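Local coordinates for protein ZYG-9 (Caenorhabditis elegans, PDB 2OF3) that plays a major role in organizing microtubules and spindle poles during mitosis and meiosis in one-cell embryos, as a member of the TOG/XMAP215 family, at residues S53-K58 with D68-L73; K90-R95 with E109-I114; V230-F235 with E258-R263; D240-W243 with R248-D251. All coordinates share one frame; numbering follows the deposited sequence.

Interaction 1 of 4, residues S53-K58 with D68-L73; sequences SQLFHK and DSLVRL
Gln54 faces Ser69 with their CA atoms 10.2 Å apart, and Leu55 faces Leu70 at nearly the same spacing, so the two backbones are well separated and side chains span the gap. The polar pair does not meet directly. A single water joins it. This water donates a hydrogen bond to Gln54 OE1 at 2.5 Å and is also hydrogen-bonded to Ser69 OG at 2.6 Å. Both links are short. Gln54 OE1 and Ser69 OG are themselves 4.3 Å apart, with the water between them. The extended part of the Gln54 chain, with chi2 at 164°, carries the amide out to the water. Ser69 OG has a further, weak hydrogen bond to Ala65 O in its own helix.

Both segments belong to the all-helical TOG domain, a HEAT-repeat array in which helices pack side by side. Segment 53-58 takes in the end of helix 49-55, where Phe56 leaves helical geometry, and segment 68-73 lies within helix 60-76. The apolar half of the contact is one methyl pair, Leu55 CD2 to Leu70 CD1 at 4.2 Å. The two leucine side chains are slanted across each other. Leu55 also packs on Leu43 of helix 33-44.

One turn apart on helix 60-76, Asp68 and Arg72 form a salt bridge. Arg72 NE donates to Asp68 OD2 at 2.8 Å, almost straight at 173°. The oxygen lies in the guanidinium plane, but the donor approaches from above the carboxylate plane. A second bond, Arg72 NH2 to Asp68 OD1, is weak.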
loop_
_atom_site.group_PDB
_atom_site.type_symbol
_atom_site.label_atom_id
_atom_site.label_comp_id
_atom_site.label_asym_id
_atom_site.label_seq_id
_atom_site.Cartn_x
_atom_site.Cartn_y
_atom_site.Cartn_z
ATOM N N SER A 53 11.909 21.047 11.572
ATOM C CA SER A 53 12.864 21.655 10.611
ATOM C C SER A 53 13.460 20.657 9.679
ATOM O O SER A 53 13.711 20.991 8.535
ATOM C CB SER A 53 14.012 22.389 11.319
ATOM O OG SER A 53 13.461 23.206 12.333
ATOM N N GLN A 54 13.695 19.424 10.146
ATOM C CA GLN A 54 14.262 18.394 9.253
ATOM C C GLN A 54 13.206 17.848 8.298
ATOM O O GLN A 54 13.455 17.678 7.095
ATOM C CB GLN A 54 14.882 17.233 10.063
ATOM C CG GLN A 54 16.115 17.617 10.924
ATOM C CD GLN A 54 16.460 16.566 11.991
ATOM O OE1 GLN A 54 15.598 15.800 12.462
ATOM N NE2 GLN A 54 17.715 16.554 12.405
ATOM N N LEU A 55 12.031 17.558 8.862
ATOM C CA LEU A 55 10.905 16.991 8.114
ATOM C C LEU A 55 10.538 17.866 6.941
ATOM O O LEU A 55 10.254 17.367 5.872
ATOM C CB LEU A 55 9.680 16.784 9.043
ATOM C CG LEU A 55 9.687 15.566 9.997
ATOM C CD1 LEU A 55 8.433 15.543 10.846
ATOM C CD2 LEU A 55 9.806 14.292 9.236
ATOM N N PHE A 56 10.540 19.169 7.097
ATOM C CA PHE A 56 10.148 20.027 6.004
ATOM C C PHE A 56 11.231 20.902 5.358
ATOM O O PHE A 56 10.943 21.876 4.713
ATOM C CB PHE A 56 8.896 20.818 6.353
ATOM C CG PHE A 56 7.732 19.957 6.725
ATOM C CD1 PHE A 56 7.554 19.540 8.002
ATOM C CD2 PHE A 56 6.841 19.537 5.791
ATOM C CE1 PHE A 56 6.523 18.747 8.321
ATOM C CE2 PHE A 56 5.822 18.731 6.143
ATOM C CZ PHE A 56 5.668 18.362 7.405
ATOM N N HIS A 57 12.480 20.535 5.551
ATOM C CA HIS A 57 13.544 20.893 4.634
ATOM C C HIS A 57 13.320 20.424 3.247
ATOM O O HIS A 57 12.548 19.545 2.996
ATOM C CB HIS A 57 14.838 20.300 5.095
ATOM C CG HIS A 57 15.843 21.304 5.530
ATOM N ND1 HIS A 57 16.717 21.896 4.654
ATOM C CD2 HIS A 57 16.145 21.787 6.752
ATOM C CE1 HIS A 57 17.495 22.722 5.316
ATOM N NE2 HIS A 57 17.167 22.675 6.590
ATOM N N LYS A 58 14.045 21.027 2.345
ATOM C CA LYS A 58 14.263 20.568 0.987
ATOM C C LYS A 58 15.208 19.380 0.905
ATOM O O LYS A 58 15.104 18.555 0.020
ATOM C CB LYS A 58 14.910 21.710 0.233
ATOM C CG LYS A 58 16.079 22.234 0.964
ATOM C CD LYS A 58 15.753 22.560 2.401
ATOM C CE LYS A 58 14.629 23.561 2.544
ATOM N NZ LYS A 58 14.911 24.859 1.929
ATOM N N ASP A 68 16.243 8.838 10.782
ATOM C CA ASP A 68 17.040 8.212 11.807
ATOM C C ASP A 68 16.458 8.443 13.220
ATOM O O ASP A 68 16.318 7.514 14.018
ATOM C CB ASP A 68 18.479 8.758 11.697
ATOM C CG ASP A 68 19.398 8.208 12.784
ATOM O OD1 ASP A 68 19.960 7.081 12.588
ATOM O OD2 ASP A 68 19.543 8.891 13.851
ATOM N N SER A 69 16.104 9.682 13.536
ATOM C CA SER A 69 15.464 9.973 14.795
ATOM C C SER A 69 14.158 9.197 14.927
ATOM O O SER A 69 13.817 8.749 16.029
ATOM C CB SER A 69 15.104 11.469 14.899
ATOM O OG SER A 69 16.245 12.285 14.935
ATOM N N LEU A 70 13.395 9.113 13.837
ATOM C CA LEU A 70 12.043 8.513 13.907
ATOM C C LEU A 70 12.176 7.001 14.070
ATOM O O LEU A 70 11.463 6.374 14.892
ATOM C CB LEU A 70 11.192 8.905 12.662
ATOM C CG LEU A 70 10.637 10.336 12.544
ATOM C CD1 LEU A 70 10.040 10.609 11.205
ATOM C CD2 LEU A 70 9.571 10.596 13.618
ATOM N N VAL A 71 13.084 6.401 13.293
ATOM C CA VAL A 71 13.319 4.934 13.393
ATOM C C VAL A 71 13.782 4.537 14.811
ATOM O O VAL A 71 13.303 3.547 15.357
ATOM C CB VAL A 71 14.203 4.385 12.234
ATOM C CG1 VAL A 71 14.879 3.085 12.590
ATOM C CG2 VAL A 71 13.368 4.220 10.949
ATOM N N ARG A 72 14.615 5.367 15.439
ATOM C CA ARG A 72 15.072 5.103 16.812
ATOM C C ARG A 72 13.982 5.151 17.860
ATOM O O ARG A 72 14.109 4.466 18.905
ATOM C CB ARG A 72 16.221 6.048 17.242
ATOM C CG ARG A 72 17.507 5.811 16.456
ATOM C CD ARG A 72 18.603 6.900 16.696
ATOM N NE ARG A 72 19.646 6.811 15.659
ATOM C CZ ARG A 72 20.555 5.826 15.552
ATOM N NH1 ARG A 72 20.576 4.810 16.430
ATOM N NH2 ARG A 72 21.456 5.845 14.556
ATOM N N LEU A 73 12.898 5.915 17.615
ATOM C CA LEU A 73 11.750 5.918 18.545
ATOM C C LEU A 73 11.082 4.577 18.675
ATOM O O LEU A 73 10.496 4.287 19.681
ATOM C CB LEU A 73 10.696 6.964 18.133
ATOM C CG LEU A 73 11.184 8.402 18.118
ATOM C CD1 LEU A 73 9.990 9.280 17.706
ATOM C CD2 LEU A 73 11.696 8.796 19.508
HETATM O O HOH W 1 15.338 14.746 14.720
#

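Interaction 2 of 4, residues K90-R95 with E109-I114; sequences KWCTLR and ELCKVI
Lys90 O, on the same helix as the Cys92 that meets Cys111 across the contact, accepts two hydrogen bonds. Thr93 OG1 donates to it at 2.6 Å, and Leu94 N adds the ordinary helical bond. With chi1 of 65°, Thr93 turns its hydroxyl back against its own helix; the C=O...OG1 angle is 128°. The buried OG1 is further satisfied by a hydrogen bond with Trp26 NE1.

The contact joins helix 85-95 to helix 101-120 in the HEAT-type helical array of the TOG domain. All three residues that touch are buried. Cys92 and Cys111 come closest in the backbone, with CA atoms 7.4 Å apart. The small cysteine side chains are consistent with this close approach. They pack without a disulfide: Cys92 SG and Cys111 SG are 3.8 Å apart. Cys111 SG also rests against Cys92 CB, at 3.7 Å. Phe133 of helix 127-139 packs on Cys111 as well.

Leu110 completes the patch. With chi1 at -176°, Leu110 swings away from its backbone N and brings the CD2 methyl to Cys92 SG, at 4.1 Å.

On another side of helix 85-95, Arg95 brings the edge of its guanidinium group to one face of the Trp91 indole and forms a salt bridge with Glu98. Arg95 NE stands 3.4 Å above the plane of the Trp91 indole, displaced toward the ring's rim.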
loop_
_atom_site.group_PDB
_atom_site.type_symbol
_atom_site.label_atom_id
_atom_site.label_comp_id
_atom_site.label_asym_id
_atom_site.label_seq_id
_atom_site.Cartn_x
_atom_site.Cartn_y
_atom_site.Cartn_z
ATOM N N LYS A 90 1.710 9.751 6.026
ATOM C CA LYS A 90 1.484 10.805 5.007
ATOM C C LYS A 90 2.792 11.502 4.546
ATOM O O LYS A 90 3.016 11.758 3.334
ATOM C CB LYS A 90 0.490 11.839 5.528
ATOM C CG LYS A 90 -0.966 11.346 5.530
ATOM C CD LYS A 90 -1.847 12.409 6.165
ATOM C CE LYS A 90 -3.283 12.186 5.843
ATOM N NZ LYS A 90 -3.752 10.908 6.504
ATOM N N TRP A 91 3.633 11.861 5.510
ATOM C CA TRP A 91 4.957 12.402 5.204
ATOM C C TRP A 91 5.768 11.439 4.325
ATOM O O TRP A 91 6.409 11.876 3.387
ATOM C CB TRP A 91 5.690 12.717 6.511
ATOM C CG TRP A 91 7.022 13.378 6.253
ATOM C CD1 TRP A 91 7.260 14.724 6.090
ATOM C CD2 TRP A 91 8.306 12.700 6.077
ATOM N NE1 TRP A 91 8.608 14.919 5.848
ATOM C CE2 TRP A 91 9.276 13.712 5.836
ATOM C CE3 TRP A 91 8.716 11.336 6.108
ATOM C CZ2 TRP A 91 10.671 13.410 5.627
ATOM C CZ3 TRP A 91 10.098 11.026 5.913
ATOM C CH2 TRP A 91 11.056 12.078 5.668
ATOM N N CYS A 92 5.748 10.141 4.619
ATOM C CA CYS A 92 6.374 9.123 3.788
ATOM C C CYS A 92 5.795 9.110 2.365
ATOM O O CYS A 92 6.568 8.952 1.419
ATOM C CB CYS A 92 6.235 7.725 4.429
ATOM S SG CYS A 92 7.216 7.503 5.999
ATOM N N THR A 93 4.476 9.321 2.174
ATOM C CA THR A 93 3.952 9.350 0.815
ATOM C C THR A 93 4.547 10.488 -0.013
ATOM O O THR A 93 4.671 10.348 -1.231
ATOM C CB THR A 93 2.377 9.429 0.719
ATOM O OG1 THR A 93 1.950 10.687 1.256
ATOM C CG2 THR A 93 1.704 8.307 1.492
ATOM N N LEU A 94 4.883 11.620 0.627
ATOM C CA LEU A 94 5.516 12.758 -0.056
ATOM C C LEU A 94 6.880 12.341 -0.616
ATOM O O LEU A 94 7.245 12.718 -1.753
ATOM C CB LEU A 94 5.668 13.935 0.910
ATOM C CG LEU A 94 4.424 14.588 1.521
ATOM C CD1 LEU A 94 4.863 15.768 2.330
ATOM C CD2 LEU A 94 3.463 15.012 0.447
ATOM N N ARG A 95 7.602 11.548 0.170
ATOM C CA ARG A 95 8.845 10.906 -0.270
ATOM C C ARG A 95 8.687 9.928 -1.390
ATOM O O ARG A 95 9.634 9.712 -2.118
ATOM C CB ARG A 95 9.584 10.213 0.884
ATOM C CG ARG A 95 9.846 11.110 2.079
ATOM C CD ARG A 95 10.679 12.337 1.674
ATOM N NE ARG A 95 10.027 13.474 2.282
ATOM C CZ ARG A 95 9.576 14.544 1.656
ATOM N NH1 ARG A 95 9.762 14.729 0.389
ATOM N NH2 ARG A 95 8.978 15.461 2.361
ATOM N N GLU A 109 11.846 1.605 5.566
ATOM C CA GLU A 109 12.162 1.048 6.878
ATOM C C GLU A 109 11.285 1.671 7.921
ATOM O O GLU A 109 10.768 0.958 8.794
ATOM C CB GLU A 109 13.621 1.327 7.182
ATOM C CG GLU A 109 14.078 0.997 8.528
ATOM C CD GLU A 109 15.553 1.411 8.719
ATOM O OE1 GLU A 109 16.264 1.685 7.716
ATOM O OE2 GLU A 109 15.992 1.439 9.878
ATOM N N LEU A 110 11.090 2.989 7.846
ATOM C CA LEU A 110 10.110 3.634 8.754
ATOM C C LEU A 110 8.683 3.105 8.552
ATOM O O LEU A 110 7.993 2.827 9.538
ATOM C CB LEU A 110 10.129 5.177 8.683
ATOM C CG LEU A 110 9.199 5.895 9.668
ATOM C CD1 LEU A 110 9.509 5.504 11.151
ATOM C CD2 LEU A 110 9.298 7.403 9.489
ATOM N N CYS A 111 8.244 2.957 7.300
ATOM C CA CYS A 111 6.890 2.472 7.008
ATOM C C CYS A 111 6.718 1.083 7.609
ATOM O O CYS A 111 5.698 0.798 8.221
ATOM C CB CYS A 111 6.620 2.400 5.487
ATOM S SG CYS A 111 6.528 4.021 4.712
ATOM N N LYS A 112 7.719 0.219 7.431
ATOM C CA LYS A 112 7.705 -1.143 7.990
ATOM C C LYS A 112 7.545 -1.188 9.520
ATOM O O LYS A 112 6.716 -1.933 10.051
ATOM C CB LYS A 112 8.947 -1.930 7.506
ATOM C CG LYS A 112 9.086 -3.382 8.003
ATOM C CD LYS A 112 8.240 -4.372 7.183
ATOM C CE LYS A 112 8.466 -5.834 7.700
ATOM N NZ LYS A 112 9.907 -6.229 7.423
ATOM N N VAL A 113 8.305 -0.372 10.210
ATOM C CA VAL A 113 8.271 -0.317 11.661
ATOM C C VAL A 113 6.888 0.131 12.112
ATOM O O VAL A 113 6.318 -0.422 13.052
ATOM C CB VAL A 113 9.410 0.672 12.123
ATOM C CG1 VAL A 113 9.127 1.361 13.395
ATOM C CG2 VAL A 113 10.787 -0.062 12.182
ATOM N N ILE A 114 6.347 1.155 11.458
ATOM C CA ILE A 114 5.026 1.699 11.817
ATOM C C ILE A 114 3.905 0.658 11.617
ATOM O O ILE A 114 3.103 0.428 12.529
ATOM C CB ILE A 114 4.702 3.047 11.042
ATOM C CG1 ILE A 114 5.512 4.228 11.603
ATOM C CG2 ILE A 114 3.200 3.407 11.143
ATOM C CD1 ILE A 114 5.475 5.423 10.665
#

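Interaction 3 of 4, residues V230-F235 with E258-R263; sequences VLVACF and EERIKR
Val232, Phe235, Arg260 and Ile261 join helix 221-238 to helix 251-264, the last helix of this all-helical HEAT-type TOG structure. The two helix segments cross at -55° with their axes 9.7 Å apart at closest approach. Nearest in the backbone are Val232 and Ile261. No hydrogen bond links the segments.

The aromatic contact is a CH-pi interaction. Ile261 CD1 sits over one face of the Phe235 ring, 3.9 Å from the centroid and 21° off the ring normal. The methyl is displaced toward the rim, so its shortest contacts are with Phe235 CG and CD1. The second branch of Ile261 touches the ring too, CG2 lying 3.7 Å from Phe235 CE2. Phe235 has CG anti to its backbone N (chi1 -173°), which holds the ring out to meet Ile261. With an alanine in place of Phe235, both branches of Ile261 would probably lose the aromatic surface they pack against.

The aliphatic contacts centre on Val232 CG2. This methyl meets Arg260 CG at 3.5 Å and Ile261 CG1 at 4.0 Å. Thus the carbon part of Arg260 does the packing. Its chain bends at chi2 and chi3 and crosses Val232 at about a right angle.

The charged interaction lies within helix 251-264. Glu259 and Arg263, one turn apart, form a salt bridge. Arg263 NE donates at 2.8 Å to Glu259 OE2, using the anti lone pair of that oxygen, and OE2 is tilted out of the guanidinium plane.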
loop_
_atom_site.group_PDB
_atom_site.type_symbol
_atom_site.label_atom_id
_atom_site.label_comp_id
_atom_site.label_asym_id
_atom_site.label_seq_id
_atom_site.Cartn_x
_atom_site.Cartn_y
_atom_site.Cartn_z
ATOM N N VAL A 230 -3.768 -15.645 -11.228
ATOM C CA VAL A 230 -4.955 -15.248 -10.467
ATOM C C VAL A 230 -6.185 -16.097 -10.883
ATOM O O VAL A 230 -6.892 -16.649 -10.020
ATOM C CB VAL A 230 -5.252 -13.671 -10.603
ATOM C CG1 VAL A 230 -6.670 -13.298 -10.056
ATOM C CG2 VAL A 230 -4.156 -12.768 -9.897
ATOM N N LEU A 231 -6.429 -16.252 -12.181
ATOM C CA LEU A 231 -7.599 -16.988 -12.673
ATOM C C LEU A 231 -7.542 -18.467 -12.362
ATOM O O LEU A 231 -8.576 -19.077 -12.018
ATOM C CB LEU A 231 -7.769 -16.759 -14.176
ATOM C CG LEU A 231 -8.013 -15.329 -14.611
ATOM C CD1 LEU A 231 -8.097 -15.315 -16.100
ATOM C CD2 LEU A 231 -9.308 -14.746 -14.020
ATOM N N VAL A 232 -6.351 -19.051 -12.443
ATOM C CA VAL A 232 -6.072 -20.439 -11.996
ATOM C C VAL A 232 -6.295 -20.648 -10.494
ATOM O O VAL A 232 -6.813 -21.709 -10.075
ATOM C CB VAL A 232 -4.608 -20.844 -12.322
ATOM C CG1 VAL A 232 -4.243 -22.200 -11.726
ATOM C CG2 VAL A 232 -4.366 -20.844 -13.831
ATOM N N ALA A 233 -5.866 -19.675 -9.672
ATOM C CA ALA A 233 -6.095 -19.720 -8.218
ATOM C C ALA A 233 -7.610 -19.696 -7.922
ATOM O O ALA A 233 -8.082 -20.423 -7.045
ATOM C CB ALA A 233 -5.376 -18.563 -7.515
ATOM N N CYS A 234 -8.358 -18.889 -8.664
ATOM C CA CYS A 234 -9.837 -18.830 -8.584
ATOM C C CYS A 234 -10.456 -20.172 -8.996
ATOM O O CYS A 234 -11.282 -20.752 -8.292
ATOM C CB CYS A 234 -10.363 -17.744 -9.510
ATOM S SG CYS A 234 -10.120 -16.027 -9.001
ATOM N N PHE A 235 -10.028 -20.685 -10.139
ATOM C CA PHE A 235 -10.476 -21.967 -10.608
ATOM C C PHE A 235 -10.325 -23.030 -9.526
ATOM O O PHE A 235 -11.245 -23.807 -9.267
ATOM C CB PHE A 235 -9.723 -22.368 -11.905
ATOM C CG PHE A 235 -10.265 -23.617 -12.551
ATOM C CD1 PHE A 235 -11.314 -23.539 -13.468
ATOM C CD2 PHE A 235 -9.773 -24.871 -12.185
ATOM C CE1 PHE A 235 -11.850 -24.709 -14.030
ATOM C CE2 PHE A 235 -10.288 -26.043 -12.752
ATOM C CZ PHE A 235 -11.336 -25.961 -13.679
ATOM N N GLU A 258 -6.441 -22.286 -19.770
ATOM C CA GLU A 258 -6.778 -23.741 -19.726
ATOM C C GLU A 258 -5.550 -24.628 -19.624
ATOM O O GLU A 258 -5.544 -25.593 -18.885
ATOM C CB GLU A 258 -7.613 -24.174 -20.936
ATOM C CG GLU A 258 -9.048 -23.618 -21.001
ATOM C CD GLU A 258 -9.684 -23.752 -22.435
ATOM O OE1 GLU A 258 -8.929 -23.949 -23.414
ATOM O OE2 GLU A 258 -10.931 -23.646 -22.594
ATOM N N GLU A 259 -4.508 -24.303 -20.388
ATOM C CA GLU A 259 -3.238 -25.025 -20.366
ATOM C C GLU A 259 -2.526 -24.901 -19.005
ATOM O O GLU A 259 -1.941 -25.869 -18.511
ATOM C CB GLU A 259 -2.327 -24.491 -21.521
ATOM C CG GLU A 259 -0.989 -25.274 -21.749
ATOM C CD GLU A 259 -1.253 -26.802 -21.954
ATOM O OE1 GLU A 259 -2.278 -27.156 -22.578
ATOM O OE2 GLU A 259 -0.468 -27.654 -21.461
ATOM N N ARG A 260 -2.552 -23.711 -18.400
ATOM C CA ARG A 260 -1.988 -23.530 -17.054
ATOM C C ARG A 260 -2.726 -24.405 -16.026
ATOM O O ARG A 260 -2.072 -25.045 -15.185
ATOM C CB ARG A 260 -2.056 -22.059 -16.634
ATOM C CG ARG A 260 -1.300 -21.701 -15.326
ATOM C CD ARG A 260 0.212 -21.964 -15.341
ATOM N NE ARG A 260 0.900 -21.258 -16.420
ATOM C CZ ARG A 260 1.265 -19.971 -16.415
ATOM N NH1 ARG A 260 1.060 -19.171 -15.381
ATOM N NH2 ARG A 260 1.892 -19.476 -17.467
ATOM N N ILE A 261 -4.068 -24.420 -16.090
ATOM C CA ILE A 261 -4.905 -25.286 -15.226
ATOM C C ILE A 261 -4.504 -26.731 -15.453
ATOM O O ILE A 261 -4.183 -27.446 -14.500
ATOM C CB ILE A 261 -6.417 -25.126 -15.487
ATOM C CG1 ILE A 261 -6.872 -23.710 -15.060
ATOM C CG2 ILE A 261 -7.236 -26.321 -14.819
ATOM C CD1 ILE A 261 -8.297 -23.215 -15.625
ATOM N N LYS A 262 -4.476 -27.149 -16.717
ATOM C CA LYS A 262 -4.078 -28.503 -17.051
ATOM C C LYS A 262 -2.722 -28.844 -16.453
ATOM O O LYS A 262 -2.594 -29.829 -15.751
ATOM C CB LYS A 262 -4.114 -28.726 -18.558
ATOM C CG LYS A 262 -3.773 -30.146 -18.952
ATOM C CD LYS A 262 -3.659 -30.299 -20.473
ATOM C CE LYS A 262 -2.927 -31.600 -20.826
ATOM N NZ LYS A 262 -3.081 -31.935 -22.267
ATOM N N ARG A 263 -1.716 -28.006 -16.674
ATOM C CA ARG A 263 -0.376 -28.280 -16.151
ATOM C C ARG A 263 -0.189 -28.246 -14.627
ATOM O O ARG A 263 0.590 -29.051 -14.097
ATOM C CB ARG A 263 0.667 -27.363 -16.793
ATOM C CG ARG A 263 0.847 -27.638 -18.273
ATOM C CD ARG A 263 1.962 -26.746 -18.846
ATOM N NE ARG A 263 1.967 -26.810 -20.303
ATOM C CZ ARG A 263 2.841 -26.167 -21.071
ATOM N NH1 ARG A 263 3.778 -25.387 -20.536
ATOM N NH2 ARG A 263 2.759 -26.276 -22.382
#

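Interaction 4 of 4, residues D240-W243 with R248-D251; sequences DQMW and RMAD
This is a small apolar contact in which Met249 reaches back to Met242 and Trp243, between helix 241-246 and the loop that follows it. All of it runs through one methyl group. Met249 CE meets Met242 CE at 3.4 Å and Trp243 CE3 also at 3.4 Å. The methyl-to-methyl distance is tighter than usual van der Waals contact, so the exact placing of these two terminal groups is a little doubtful. The indole is met at its edge, near the ring plane, and Met249 CE is also 3.6 Å from Trp243 CZ3. The Met249 chain stands at about a right angle to the Trp243 side chain.

Met249 is extended through chi2 (-178°), which carries its sulfur and methyl across from the loop. Met242 instead bends at chi2 and chi3, turning its own methyl toward Met249. The turn at chi2 brings Met242 SD over one face of the Trp243 ring, 3.8 Å above the plane and offset toward the rim.

The site lies near the C-terminal end of the chain, in the HEAT-type helical array of this TOG domain. Here the short helix 241-246 packs on both helix 221-238 and helix 251-264. Met242 also touches Leu231 and Cys234 of the former. Trp243 packs on Val257 of the latter and forms a cation-pi contact with Lys254.

The loop ends at Ala250, the N-cap position of helix 251-264. At a different edge of the indole, Asp240 OD1 lies in the ring plane, 3.6 Å from Trp243 CD1.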
loop_
_atom_site.group_PDB
_atom_site.type_symbol
_atom_site.label_atom_id
_atom_site.label_comp_id
_atom_site.label_asym_id
_atom_site.label_seq_id
_atom_site.Cartn_x
_atom_site.Cartn_y
_atom_site.Cartn_z
ATOM N N ASP A 240 -15.459 -24.098 -12.790
ATOM C CA ASP A 240 -16.050 -23.411 -13.974
ATOM C C ASP A 240 -16.827 -22.138 -13.733
ATOM O O ASP A 240 -17.137 -21.423 -14.702
ATOM C CB ASP A 240 -17.036 -24.325 -14.731
ATOM C CG ASP A 240 -16.366 -25.480 -15.478
ATOM O OD1 ASP A 240 -15.103 -25.516 -15.681
ATOM O OD2 ASP A 240 -17.162 -26.377 -15.881
ATOM N N GLN A 241 -17.218 -21.884 -12.478
ATOM C CA GLN A 241 -17.707 -20.567 -12.060
ATOM C C GLN A 241 -16.681 -19.481 -12.384
ATOM O O GLN A 241 -17.061 -18.377 -12.745
ATOM C CB GLN A 241 -17.950 -20.533 -10.554
ATOM C CG GLN A 241 -19.281 -21.145 -10.093
ATOM C CD GLN A 241 -20.485 -20.497 -10.787
ATOM O OE1 GLN A 241 -20.587 -19.256 -10.858
ATOM N NE2 GLN A 241 -21.389 -21.334 -11.330
ATOM N N MET A 242 -15.381 -19.792 -12.255
ATOM C CA MET A 242 -14.322 -18.837 -12.679
ATOM C C MET A 242 -14.638 -18.308 -14.056
ATOM O O MET A 242 -14.660 -17.079 -14.258
ATOM C CB MET A 242 -12.907 -19.446 -12.657
ATOM C CG MET A 242 -11.785 -18.455 -13.190
ATOM S SD MET A 242 -11.521 -18.403 -14.965
ATOM C CE MET A 242 -11.913 -16.836 -15.434
ATOM N N TRP A 243 -14.904 -19.227 -15.001
ATOM C CA TRP A 243 -15.191 -18.844 -16.398
ATOM C C TRP A 243 -16.452 -17.993 -16.497
ATOM O O TRP A 243 -16.485 -17.024 -17.264
ATOM C CB TRP A 243 -15.301 -20.068 -17.339
ATOM C CG TRP A 243 -14.141 -21.025 -17.377
ATOM C CD1 TRP A 243 -14.128 -22.312 -16.913
ATOM C CD2 TRP A 243 -12.827 -20.780 -17.902
ATOM N NE1 TRP A 243 -12.901 -22.877 -17.118
ATOM C CE2 TRP A 243 -12.080 -21.961 -17.723
ATOM C CE3 TRP A 243 -12.197 -19.657 -18.472
ATOM C CZ2 TRP A 243 -10.729 -22.068 -18.106
ATOM C CZ3 TRP A 243 -10.848 -19.758 -18.857
ATOM C CH2 TRP A 243 -10.132 -20.963 -18.679
ATOM N N ARG A 248 -16.526 -12.984 -21.282
ATOM C CA ARG A 248 -15.948 -13.287 -22.617
ATOM C C ARG A 248 -14.480 -12.964 -22.649
ATOM O O ARG A 248 -14.113 -11.856 -22.302
ATOM C CB ARG A 248 -16.639 -12.448 -23.717
ATOM C CG ARG A 248 -16.136 -12.720 -25.192
ATOM C CD ARG A 248 -17.271 -12.501 -26.259
ATOM N NE ARG A 248 -18.269 -11.536 -25.748
ATOM C CZ ARG A 248 -19.427 -11.862 -25.152
ATOM N NH1 ARG A 248 -19.788 -13.147 -25.009
ATOM N NH2 ARG A 248 -20.235 -10.893 -24.700
ATOM N N MET A 249 -13.654 -13.926 -23.064
ATOM C CA MET A 249 -12.197 -13.723 -23.165
ATOM C C MET A 249 -11.812 -14.013 -24.591
ATOM O O MET A 249 -12.442 -14.851 -25.228
ATOM C CB MET A 249 -11.425 -14.689 -22.241
ATOM C CG MET A 249 -11.608 -14.470 -20.718
ATOM S SD MET A 249 -10.603 -15.612 -19.818
ATOM C CE MET A 249 -11.784 -16.290 -18.806
ATOM N N ALA A 250 -10.770 -13.361 -25.099
ATOM C CA ALA A 250 -10.226 -13.761 -26.389
ATOM C C ALA A 250 -9.933 -15.258 -26.359
ATOM O O ALA A 250 -9.433 -15.769 -25.342
ATOM C CB ALA A 250 -8.965 -12.969 -26.704
ATOM N N ASP A 251 -10.244 -15.972 -27.454
ATOM C CA ASP A 251 -10.067 -17.440 -27.494
ATOM C C ASP A 251 -8.644 -17.857 -27.143
ATOM O O ASP A 251 -8.421 -18.885 -26.479
ATOM C CB ASP A 251 -10.399 -18.011 -28.874
ATOM C CG ASP A 251 -11.878 -18.335 -29.044
ATOM O OD1 ASP A 251 -12.651 -18.228 -28.042
ATOM O OD2 ASP A 251 -12.266 -18.711 -30.190
#

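In the fold
The four contacts form two pairs on opposite sides of the chain's centre. Interactions 1 and 2 have centres 11 Å apart and touch directly. Leu55 O probably accepts a hydrogen bond from Trp91 NE1 at 2.9 Å, and Leu70 CD1 packs on Leu110 CD2 at 3.7 Å. Interactions 3 and 4 are also 11 Å apart between centres. Interaction 4 is nested in the loop closed by interaction 3, and Ile261 CD1 meets Trp243 CZ2 at 3.7 Å. Between the pairs there is no touch. Even interactions 2 and 3 have nearest atoms about 23 Å apart, and the centres of interactions 1 and 4 are 51 Å apart, as suits an elongated helical array.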